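Local coordinates for uncharacterized protein (Pseudomonas protegens, PDB 4KT3) that acts as a type VI secretion effector, probably hydrolysing glycosidic bonds of peptidoglycan, and is seen here in complex with its immunity protein, at residues Val59-Gln68 with Leu164-Met175; Phe121-Gln132 with Gln140-Asn148. All blocks are in the same frame, centred on the assembly; numbering follows the deposited sequence.

Overall arrangement
Both contacts lie in one compact, mainly helical unit of the lysozyme clan, their centres about 16 Å apart. Contact 1 pairs helix 59-70 with helix 160-174, far apart in sequence; between them along the chain come helix 114-129 and helix 135-144, the neighbours that meet in contact 2. The two contacts touch, since Leu65 packs on Phe121 and Leu142, and Leu164 packs on Leu142. Helix 59-70 therefore has helix 160-174 of contact 1 and both helices of contact 2 against it, so their apolar side chains join at Leu65, Phe121, Leu142 and Leu164. Contact 1 is the more buried, and residues of both contacts also meet the partner chain, a putative lipoprotein.

Contact 1: residues Val59-Gln68 with Leu164-Met175; sequences VENLLGLAAQ and LADIIIAVRGRM
Glu60 reaches across to Arg172, its CG set between the backbone N and the carbonyl carbon (chi1 61°) and its chain bent at chi2. The salt bridge is a single N-H bond from Arg172 NE to Glu60 OE2, 2.9 Å long with an N-H...O angle of 156°, and it meets the oxygen from above the carboxylate plane. A water completes the polar corner: it donates to Glu60 OE2 and to Asn61 OD1 and accepts from Arg172 NH2, while Asn61 ND2 is taken by the carbonyl of Arg133. Glu60 suits this margin, its charge meeting the exposed arginine and its CG lying 3.7 Å from Ile168 CG2. That methyl also lies 3.4 Å from Asn61 OD1, so one branch of Ile168 touches both side chains.

Further inward the two helix axes approach to 8.1 Å at 112°, and Val171 makes a knobs-into-holes contact with Glu60, Leu63, Gly64 and Ala67. Its two methyls divide the hole: CG1 leans on Leu63, 3.7 Å from CD2, and CG2 lies 3.8 Å from Gly64 CA. Such steeply crossed helices are consistent with the compact helical fold of the lysozyme clan. Gly64 has no side chain, and a CB there would run into Ile168 CG1; without one, Gly64 CA comes 4.4 Å from Ile168 CA. Farther along the chain the selenomethionine Met175 lays its CE 3.5 Å from Val59 CG1, a flexible apolar chain filling in beside the branched valine.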
loop_
_atom_site.group_PDB
_atom_site.type_symbol
_atom_site.label_atom_id
_atom_site.label_comp_id
_atom_site.label_asym_id
_atom_site.label_seq_id
_atom_site.Cartn_x
_atom_site.Cartn_y
_atom_site.Cartn_z
ATOM N N VAL A 59 -12.699 -9.983 -11.226
ATOM C CA VAL A 59 -12.854 -9.425 -9.889
ATOM C C VAL A 59 -11.521 -8.965 -9.285
ATOM O O VAL A 59 -11.469 -7.956 -8.578
ATOM C CB VAL A 59 -13.604 -10.406 -8.946
ATOM C CG1 VAL A 59 -12.807 -11.668 -8.705
ATOM C CG2 VAL A 59 -13.962 -9.706 -7.645
ATOM N N GLU A 60 -10.448 -9.691 -9.575
ATOM C CA GLU A 60 -9.133 -9.326 -9.057
ATOM C C GLU A 60 -8.657 -7.959 -9.536
ATOM O O GLU A 60 -7.818 -7.335 -8.885
ATOM C CB GLU A 60 -8.084 -10.388 -9.413
ATOM C CG GLU A 60 -7.857 -10.633 -10.903
ATOM C CD GLU A 60 -8.688 -11.790 -11.469
ATOM O OE1 GLU A 60 -9.804 -12.058 -10.959
ATOM O OE2 GLU A 60 -8.214 -12.413 -12.443
ATOM N N ASN A 61 -9.166 -7.490 -10.664
ATOM C CA ASN A 61 -8.764 -6.159 -11.132
ATOM C C ASN A 61 -9.300 -5.088 -10.180
ATOM O O ASN A 61 -8.575 -4.151 -9.789
ATOM C CB ASN A 61 -9.267 -5.877 -12.539
ATOM C CG ASN A 61 -8.592 -6.737 -13.601
ATOM O OD1 ASN A 61 -8.088 -7.824 -13.323
ATOM N ND2 ASN A 61 -8.603 -6.254 -14.838
ATOM N N LEU A 62 -10.571 -5.222 -9.820
ATOM C CA LEU A 62 -11.221 -4.290 -8.906
ATOM C C LEU A 62 -10.679 -4.431 -7.480
ATOM O O LEU A 62 -10.381 -3.428 -6.819
ATOM C CB LEU A 62 -12.734 -4.501 -8.920
ATOM C CG LEU A 62 -13.572 -3.516 -8.104
ATOM C CD1 LEU A 62 -13.456 -2.099 -8.641
ATOM C CD2 LEU A 62 -15.041 -3.980 -8.036
ATOM N N LEU A 63 -10.573 -5.671 -7.007
ATOM C CA LEU A 63 -10.091 -5.930 -5.665
ATOM C C LEU A 63 -8.616 -5.541 -5.538
ATOM O O LEU A 63 -8.185 -5.031 -4.503
ATOM C CB LEU A 63 -10.319 -7.403 -5.321
ATOM C CG LEU A 63 -9.940 -7.862 -3.908
ATOM C CD1 LEU A 63 -10.623 -7.042 -2.821
ATOM C CD2 LEU A 63 -10.263 -9.350 -3.715
ATOM N N GLY A 64 -7.855 -5.766 -6.606
ATOM C CA GLY A 64 -6.456 -5.353 -6.671
ATOM C C GLY A 64 -6.308 -3.847 -6.555
ATOM O O GLY A 64 -5.409 -3.352 -5.866
ATOM N N LEU A 65 -7.170 -3.104 -7.244
ATOM C CA LEU A 65 -7.160 -1.652 -7.116
ATOM C C LEU A 65 -7.445 -1.248 -5.667
ATOM O O LEU A 65 -6.737 -0.393 -5.117
ATOM C CB LEU A 65 -8.124 -0.975 -8.089
ATOM C CG LEU A 65 -8.163 0.557 -7.992
ATOM C CD1 LEU A 65 -6.798 1.191 -8.237
ATOM C CD2 LEU A 65 -9.200 1.111 -8.971
ATOM N N ALA A 66 -8.432 -1.873 -5.030
ATOM C CA ALA A 66 -8.705 -1.558 -3.629
ATOM C C ALA A 66 -7.486 -1.882 -2.743
ATOM O O ALA A 66 -7.182 -1.144 -1.811
ATOM C CB ALA A 66 -9.929 -2.296 -3.147
ATOM N N ALA A 67 -6.810 -2.997 -3.010
ATOM C CA ALA A 67 -5.625 -3.371 -2.225
ATOM C C ALA A 67 -4.519 -2.315 -2.347
ATOM O O ALA A 67 -3.828 -2.014 -1.375
ATOM C CB ALA A 67 -5.102 -4.728 -2.663
ATOM N N GLN A 68 -4.324 -1.809 -3.557
ATOM C CA GLN A 68 -3.375 -0.735 -3.832
ATOM C C GLN A 68 -3.737 0.557 -3.089
ATOM O O GLN A 68 -2.886 1.200 -2.480
ATOM C CB GLN A 68 -3.370 -0.485 -5.347
ATOM C CG GLN A 68 -2.870 0.879 -5.821
ATOM C CD GLN A 68 -1.370 1.071 -5.669
ATOM O OE1 GLN A 68 -0.717 0.422 -4.848
ATOM N NE2 GLN A 68 -0.816 1.993 -6.458
ATOM N N LEU A 164 0.716 -1.905 -10.651
ATOM C CA LEU A 164 -0.658 -2.239 -10.309
ATOM C C LEU A 164 -1.015 -3.628 -10.838
ATOM O O LEU A 164 -1.696 -4.398 -10.164
ATOM C CB LEU A 164 -1.630 -1.207 -10.875
ATOM C CG LEU A 164 -3.126 -1.473 -10.650
ATOM C CD1 LEU A 164 -3.444 -1.656 -9.183
ATOM C CD2 LEU A 164 -3.941 -0.322 -11.200
ATOM N N ALA A 165 -0.565 -3.938 -12.050
ATOM C CA ALA A 165 -0.859 -5.234 -12.641
ATOM C C ALA A 165 -0.310 -6.362 -11.763
ATOM O O ALA A 165 -0.947 -7.406 -11.607
ATOM C CB ALA A 165 -0.298 -5.317 -14.067
ATOM N N ASP A 166 0.863 -6.148 -11.174
ATOM C CA ASP A 166 1.449 -7.138 -10.273
ATOM C C ASP A 166 0.598 -7.330 -9.017
ATOM O O ASP A 166 0.451 -8.451 -8.529
ATOM C CB ASP A 166 2.882 -6.759 -9.894
ATOM C CG ASP A 166 3.870 -7.008 -11.027
ATOM O OD1 ASP A 166 3.483 -7.647 -12.031
ATOM O OD2 ASP A 166 5.039 -6.572 -10.909
ATOM N N ILE A 167 0.038 -6.241 -8.495
ATOM C CA ILE A 167 -0.865 -6.341 -7.341
ATOM C C ILE A 167 -2.112 -7.140 -7.709
ATOM O O ILE A 167 -2.571 -7.982 -6.929
ATOM C CB ILE A 167 -1.265 -4.954 -6.814
ATOM C CG1 ILE A 167 -0.054 -4.302 -6.143
ATOM C CG2 ILE A 167 -2.409 -5.059 -5.820
ATOM C CD1 ILE A 167 -0.282 -2.858 -5.737
ATOM N N ILE A 168 -2.640 -6.900 -8.903
ATOM C CA ILE A 168 -3.833 -7.609 -9.363
ATOM C C ILE A 168 -3.548 -9.108 -9.445
ATOM O O ILE A 168 -4.360 -9.941 -9.024
ATOM C CB ILE A 168 -4.289 -7.049 -10.733
ATOM C CG1 ILE A 168 -4.921 -5.666 -10.520
ATOM C CG2 ILE A 168 -5.268 -7.986 -11.414
ATOM C CD1 ILE A 168 -5.095 -4.848 -11.801
ATOM N N ILE A 169 -2.378 -9.462 -9.962
ATOM C CA ILE A 169 -2.007 -10.869 -10.079
ATOM C C ILE A 169 -1.819 -11.492 -8.690
ATOM O O ILE A 169 -2.224 -12.642 -8.446
ATOM C CB ILE A 169 -0.748 -11.031 -10.950
ATOM C CG1 ILE A 169 -1.078 -10.632 -12.390
ATOM C CG2 ILE A 169 -0.237 -12.470 -10.912
ATOM C CD1 ILE A 169 0.136 -10.383 -13.264
ATOM N N ALA A 170 -1.235 -10.727 -7.774
ATOM C CA ALA A 170 -1.049 -11.200 -6.403
ATOM C C ALA A 170 -2.396 -11.423 -5.712
ATOM O O ALA A 170 -2.585 -12.415 -5.006
ATOM C CB ALA A 170 -0.195 -10.216 -5.607
ATOM N N VAL A 171 -3.318 -10.489 -5.907
ATOM C CA VAL A 171 -4.671 -10.633 -5.378
ATOM C C VAL A 171 -5.349 -11.883 -5.937
ATOM O O VAL A 171 -5.967 -12.635 -5.189
ATOM C CB VAL A 171 -5.511 -9.345 -5.604
ATOM C CG1 VAL A 171 -7.014 -9.595 -5.446
ATOM C CG2 VAL A 171 -5.064 -8.272 -4.637
ATOM N N ARG A 172 -5.240 -12.106 -7.244
ATOM C CA ARG A 172 -5.798 -13.309 -7.850
ATOM C C ARG A 172 -5.305 -14.554 -7.117
ATOM O O ARG A 172 -6.088 -15.463 -6.828
ATOM C CB ARG A 172 -5.440 -13.405 -9.332
ATOM C CG ARG A 172 -6.190 -14.508 -10.090
ATOM C CD ARG A 172 -5.585 -14.745 -11.479
ATOM N NE ARG A 172 -5.580 -13.532 -12.287
ATOM C CZ ARG A 172 -4.599 -13.167 -13.109
ATOM N NH1 ARG A 172 -3.519 -13.923 -13.259
ATOM N NH2 ARG A 172 -4.704 -12.036 -13.791
ATOM N N GLY A 173 -4.008 -14.597 -6.821
ATOM C CA GLY A 173 -3.439 -15.727 -6.107
ATOM C C GLY A 173 -3.908 -15.804 -4.666
ATOM O O GLY A 173 -4.163 -16.889 -4.147
ATOM N N ARG A 174 -4.011 -14.659 -4.001
ATOM C CA ARG A 174 -4.427 -14.632 -2.604
ATOM C C ARG A 174 -5.888 -15.028 -2.414
ATOM O O ARG A 174 -6.290 -15.442 -1.325
ATOM C CB ARG A 174 -4.125 -13.259 -1.985
ATOM C CG ARG A 174 -2.637 -13.084 -1.763
ATOM C CD ARG A 174 -2.232 -11.809 -1.061
ATOM N NE ARG A 174 -0.844 -11.986 -0.590
ATOM C CZ ARG A 174 0.184 -11.170 -0.819
ATOM N NH1 ARG A 174 0.050 -10.039 -1.496
ATOM N NH2 ARG A 174 1.377 -11.491 -0.340
HETATM N N MSE A 175 -6.671 -14.954 -3.482
HETATM C CA MSE A 175 -8.057 -15.412 -3.426
HETATM C C MSE A 175 -8.168 -16.919 -3.180
HETATM O O MSE A 175 -9.199 -17.399 -2.716
HETATM C CB MSE A 175 -8.800 -15.029 -4.718
HETATM C CG MSE A 175 -9.125 -13.548 -4.816
HETATM SE SE MSE A 175 -9.934 -13.021 -6.477
HETATM C CE MSE A 175 -11.654 -13.934 -6.283
HETATM O O HOH W 1 -7.056 -10.307 -14.189
#

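Contact 2: residues Phe121-Gln132 with Gln140-Asn148; sequences FASSFGTAVRGQ and QALVRSGYN
The carbonyl oxygen of Ala128, close to the CB of Ala141, receives hydrogen bonds from two waters, which link it to helix 135-144. The nearer, 3.0 Å from Ala128 O, accepts a bond from Arg144 NH2; the other also donates to Ala141 O. Arg144 NH2 also donates to a further water, weakly bonded to Gln132 OE1, so the long arginine reaches solvent. Ala128 CB and Ser145 CB lie only 3.5 Å apart, a tight contact between two small side chains. Ser145 OG donates to Leu142 O, three residues back, at 2.7 Å. Gly146 follows with positive phi, where a CB would be jammed against Ser145 O, so glycine fits, and closes the helix in a Schellman motif that carries Tyr147 over to the aromatic cluster.

There Tyr147, its CG anti to the backbone N (chi1 176°), presents the CD2 edge of its ring to one face of Phe125 in a T-shaped pair, with planes at 90°. Its CB adds a CH-pi contact over the same ring, 4.1 Å from the Phe125 centroid. Phe121 in turn points its edge at the face of Tyr147, offset, and also touches Leu142, whose CD1 lies 3.8 Å from Val129 CG1. Leu62 and Leu65 of helix 59-70 lie against Phe121, Leu164 of helix 160-174 lies against Leu142, and Gly75 and Ala76 of the lipoprotein chain pack on Phe125 and Tyr147 respectively.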
loop_
_atom_site.group_PDB
_atom_site.type_symbol
_atom_site.label_atom_id
_atom_site.label_comp_id
_atom_site.label_asym_id
_atom_site.label_seq_id
_atom_site.Cartn_x
_atom_site.Cartn_y
_atom_site.Cartn_z
ATOM N N PHE A 121 -16.547 4.350 -7.166
ATOM C CA PHE A 121 -15.545 4.142 -8.209
ATOM C C PHE A 121 -16.216 3.767 -9.534
ATOM O O PHE A 121 -15.914 4.346 -10.583
ATOM C CB PHE A 121 -14.541 3.051 -7.811
ATOM C CG PHE A 121 -13.660 2.636 -8.941
ATOM C CD1 PHE A 121 -12.573 3.409 -9.307
ATOM C CD2 PHE A 121 -13.962 1.525 -9.691
ATOM C CE1 PHE A 121 -11.791 3.064 -10.387
ATOM C CE2 PHE A 121 -13.184 1.176 -10.770
ATOM C CZ PHE A 121 -12.095 1.943 -11.116
ATOM N N ALA A 122 -17.157 2.829 -9.481
ATOM C CA ALA A 122 -17.857 2.387 -10.676
ATOM C C ALA A 122 -18.639 3.527 -11.329
ATOM O O ALA A 122 -18.657 3.650 -12.557
ATOM C CB ALA A 122 -18.791 1.238 -10.328
ATOM N N SER A 123 -19.296 4.343 -10.507
ATOM C CA SER A 123 -20.076 5.481 -10.993
ATOM C C SER A 123 -19.190 6.480 -11.755
ATOM O O SER A 123 -19.532 6.925 -12.869
ATOM C CB SER A 123 -20.779 6.157 -9.803
ATOM O OG SER A 123 -21.653 7.191 -10.221
ATOM N N SER A 124 -18.040 6.827 -11.181
ATOM C CA SER A 124 -17.185 7.848 -11.763
ATOM C C SER A 124 -16.275 7.335 -12.878
ATOM O O SER A 124 -15.995 8.075 -13.826
ATOM C CB SER A 124 -16.299 8.475 -10.672
ATOM O OG SER A 124 -17.076 9.222 -9.758
ATOM N N PHE A 125 -15.781 6.105 -12.752
ATOM C CA PHE A 125 -14.701 5.620 -13.628
ATOM C C PHE A 125 -15.042 4.321 -14.363
ATOM O O PHE A 125 -14.249 3.823 -15.155
ATOM C CB PHE A 125 -13.414 5.447 -12.800
ATOM C CG PHE A 125 -12.916 6.744 -12.237
ATOM C CD1 PHE A 125 -12.296 7.664 -13.059
ATOM C CD2 PHE A 125 -13.120 7.071 -10.909
ATOM C CE1 PHE A 125 -11.867 8.867 -12.568
ATOM C CE2 PHE A 125 -12.685 8.279 -10.411
ATOM C CZ PHE A 125 -12.067 9.180 -11.251
ATOM N N GLY A 126 -16.238 3.798 -14.116
ATOM C CA GLY A 126 -16.616 2.496 -14.624
ATOM C C GLY A 126 -16.660 2.464 -16.137
ATOM O O GLY A 126 -16.123 1.553 -16.775
ATOM N N THR A 127 -17.298 3.457 -16.729
ATOM C CA THR A 127 -17.472 3.442 -18.168
ATOM C C THR A 127 -16.095 3.508 -18.816
ATOM O O THR A 127 -15.833 2.856 -19.820
ATOM C CB THR A 127 -18.402 4.588 -18.611
ATOM O OG1 THR A 127 -19.695 4.379 -18.036
ATOM C CG2 THR A 127 -18.548 4.644 -20.108
ATOM N N ALA A 128 -15.182 4.246 -18.194
ATOM C CA ALA A 128 -13.830 4.367 -18.714
ATOM C C ALA A 128 -13.001 3.076 -18.638
ATOM O O ALA A 128 -12.182 2.809 -19.520
ATOM C CB ALA A 128 -13.101 5.518 -18.030
ATOM N N VAL A 129 -13.206 2.264 -17.608
ATOM C CA VAL A 129 -12.410 1.044 -17.453
ATOM C C VAL A 129 -13.138 -0.227 -17.876
ATOM O O VAL A 129 -12.561 -1.309 -17.843
ATOM C CB VAL A 129 -11.926 0.837 -16.004
ATOM C CG1 VAL A 129 -11.038 1.991 -15.567
ATOM C CG2 VAL A 129 -13.103 0.645 -15.056
ATOM N N ARG A 130 -14.400 -0.123 -18.279
ATOM C CA ARG A 130 -15.144 -1.345 -18.502
ATOM C C ARG A 130 -14.565 -2.183 -19.644
ATOM O O ARG A 130 -14.108 -1.670 -20.665
ATOM C CB ARG A 130 -16.636 -1.079 -18.666
ATOM C CG ARG A 130 -17.018 -0.279 -19.848
ATOM C CD ARG A 130 -18.548 -0.311 -20.085
ATOM N NE ARG A 130 -19.008 -1.681 -20.209
ATOM C CZ ARG A 130 -19.650 -2.373 -19.262
ATOM N NH1 ARG A 130 -19.990 -3.634 -19.498
ATOM N NH2 ARG A 130 -19.984 -1.824 -18.102
ATOM N N GLY A 131 -14.556 -3.489 -19.417
ATOM C CA GLY A 131 -14.061 -4.455 -20.376
ATOM C C GLY A 131 -12.551 -4.522 -20.492
ATOM O O GLY A 131 -12.038 -5.247 -21.339
ATOM N N GLN A 132 -11.835 -3.757 -19.669
ATOM C CA GLN A 132 -10.377 -3.760 -19.736
ATOM C C GLN A 132 -9.889 -4.872 -18.810
ATOM O O GLN A 132 -9.486 -4.621 -17.671
ATOM C CB GLN A 132 -9.818 -2.406 -19.311
ATOM C CG GLN A 132 -10.356 -1.254 -20.128
ATOM C CD GLN A 132 -9.790 -1.197 -21.530
ATOM O OE1 GLN A 132 -8.826 -1.880 -21.861
ATOM N NE2 GLN A 132 -10.386 -0.360 -22.359
ATOM N N GLN A 140 -3.752 1.003 -17.567
ATOM C CA GLN A 140 -3.628 2.061 -18.567
ATOM C C GLN A 140 -4.932 2.850 -18.736
ATOM O O GLN A 140 -4.912 4.066 -18.894
ATOM C CB GLN A 140 -3.148 1.478 -19.898
ATOM C CG GLN A 140 -1.700 0.970 -19.834
ATOM C CD GLN A 140 -1.393 -0.102 -20.870
ATOM O OE1 GLN A 140 -2.272 -0.526 -21.626
ATOM N NE2 GLN A 140 -0.142 -0.557 -20.895
ATOM N N ALA A 141 -6.068 2.165 -18.664
ATOM C CA ALA A 141 -7.358 2.834 -18.768
ATOM C C ALA A 141 -7.602 3.713 -17.543
ATOM O O ALA A 141 -8.226 4.775 -17.638
ATOM C CB ALA A 141 -8.477 1.809 -18.924
ATOM N N LEU A 142 -7.109 3.261 -16.395
ATOM C CA LEU A 142 -7.224 4.009 -15.156
ATOM C C LEU A 142 -6.553 5.368 -15.317
ATOM O O LEU A 142 -7.095 6.406 -14.926
ATOM C CB LEU A 142 -6.545 3.224 -14.028
ATOM C CG LEU A 142 -7.189 3.173 -12.660
ATOM C CD1 LEU A 142 -8.685 2.956 -12.734
ATOM C CD2 LEU A 142 -6.517 2.059 -11.875
ATOM N N VAL A 143 -5.366 5.363 -15.903
ATOM C CA VAL A 143 -4.650 6.606 -16.166
ATOM C C VAL A 143 -5.354 7.486 -17.201
ATOM O O VAL A 143 -5.436 8.701 -17.035
ATOM C CB VAL A 143 -3.219 6.326 -16.635
ATOM C CG1 VAL A 143 -2.556 7.602 -17.102
ATOM C CG2 VAL A 143 -2.428 5.692 -15.501
ATOM N N ARG A 144 -5.848 6.881 -18.271
ATOM C CA ARG A 144 -6.537 7.639 -19.312
ATOM C C ARG A 144 -7.770 8.348 -18.764
ATOM O O ARG A 144 -8.104 9.461 -19.189
ATOM C CB ARG A 144 -6.947 6.711 -20.456
ATOM C CG ARG A 144 -5.908 6.597 -21.552
ATOM C CD ARG A 144 -6.501 6.099 -22.864
ATOM N NE ARG A 144 -7.359 4.937 -22.669
ATOM C CZ ARG A 144 -6.927 3.692 -22.475
ATOM N NH1 ARG A 144 -5.628 3.413 -22.450
ATOM N NH2 ARG A 144 -7.803 2.717 -22.310
ATOM N N SER A 145 -8.442 7.698 -17.818
ATOM C CA SER A 145 -9.679 8.208 -17.241
ATOM C C SER A 145 -9.441 9.368 -16.280
ATOM O O SER A 145 -10.387 10.036 -15.883
ATOM C CB SER A 145 -10.407 7.084 -16.495
ATOM O OG SER A 145 -9.747 6.754 -15.287
ATOM N N GLY A 146 -8.189 9.580 -15.891
ATOM C CA GLY A 146 -7.855 10.591 -14.898
ATOM C C GLY A 146 -8.016 10.143 -13.446
ATOM O O GLY A 146 -7.909 10.949 -12.534
ATOM N N TYR A 147 -8.283 8.859 -13.221
ATOM C CA TYR A 147 -8.309 8.342 -11.861
ATOM C C TYR A 147 -6.987 8.654 -11.148
ATOM O O TYR A 147 -6.971 9.174 -10.023
ATOM C CB TYR A 147 -8.557 6.828 -11.885
ATOM C CG TYR A 147 -8.519 6.171 -10.518
ATOM C CD1 TYR A 147 -7.363 5.573 -10.040
ATOM C CD2 TYR A 147 -9.638 6.160 -9.710
ATOM C CE1 TYR A 147 -7.341 4.958 -8.782
ATOM C CE2 TYR A 147 -9.623 5.567 -8.458
ATOM C CZ TYR A 147 -8.481 4.958 -8.006
ATOM O OH TYR A 147 -8.449 4.367 -6.765
ATOM N N ASN A 148 -5.886 8.301 -11.800
ATOM C CA ASN A 148 -4.551 8.716 -11.379
ATOM C C ASN A 148 -3.887 9.275 -12.618
ATOM O O ASN A 148 -4.187 8.832 -13.727
ATOM C CB ASN A 148 -3.698 7.532 -10.893
ATOM C CG ASN A 148 -4.055 7.039 -9.505
ATOM O OD1 ASN A 148 -4.813 7.644 -8.743
ATOM N ND2 ASN A 148 -3.465 5.942 -9.172
HETATM O O HOH W 2 -10.035 5.224 -19.887
HETATM O O HOH W 3 -10.277 3.740 -21.709
HETATM O O HOH W 4 -6.594 0.230 -21.836
#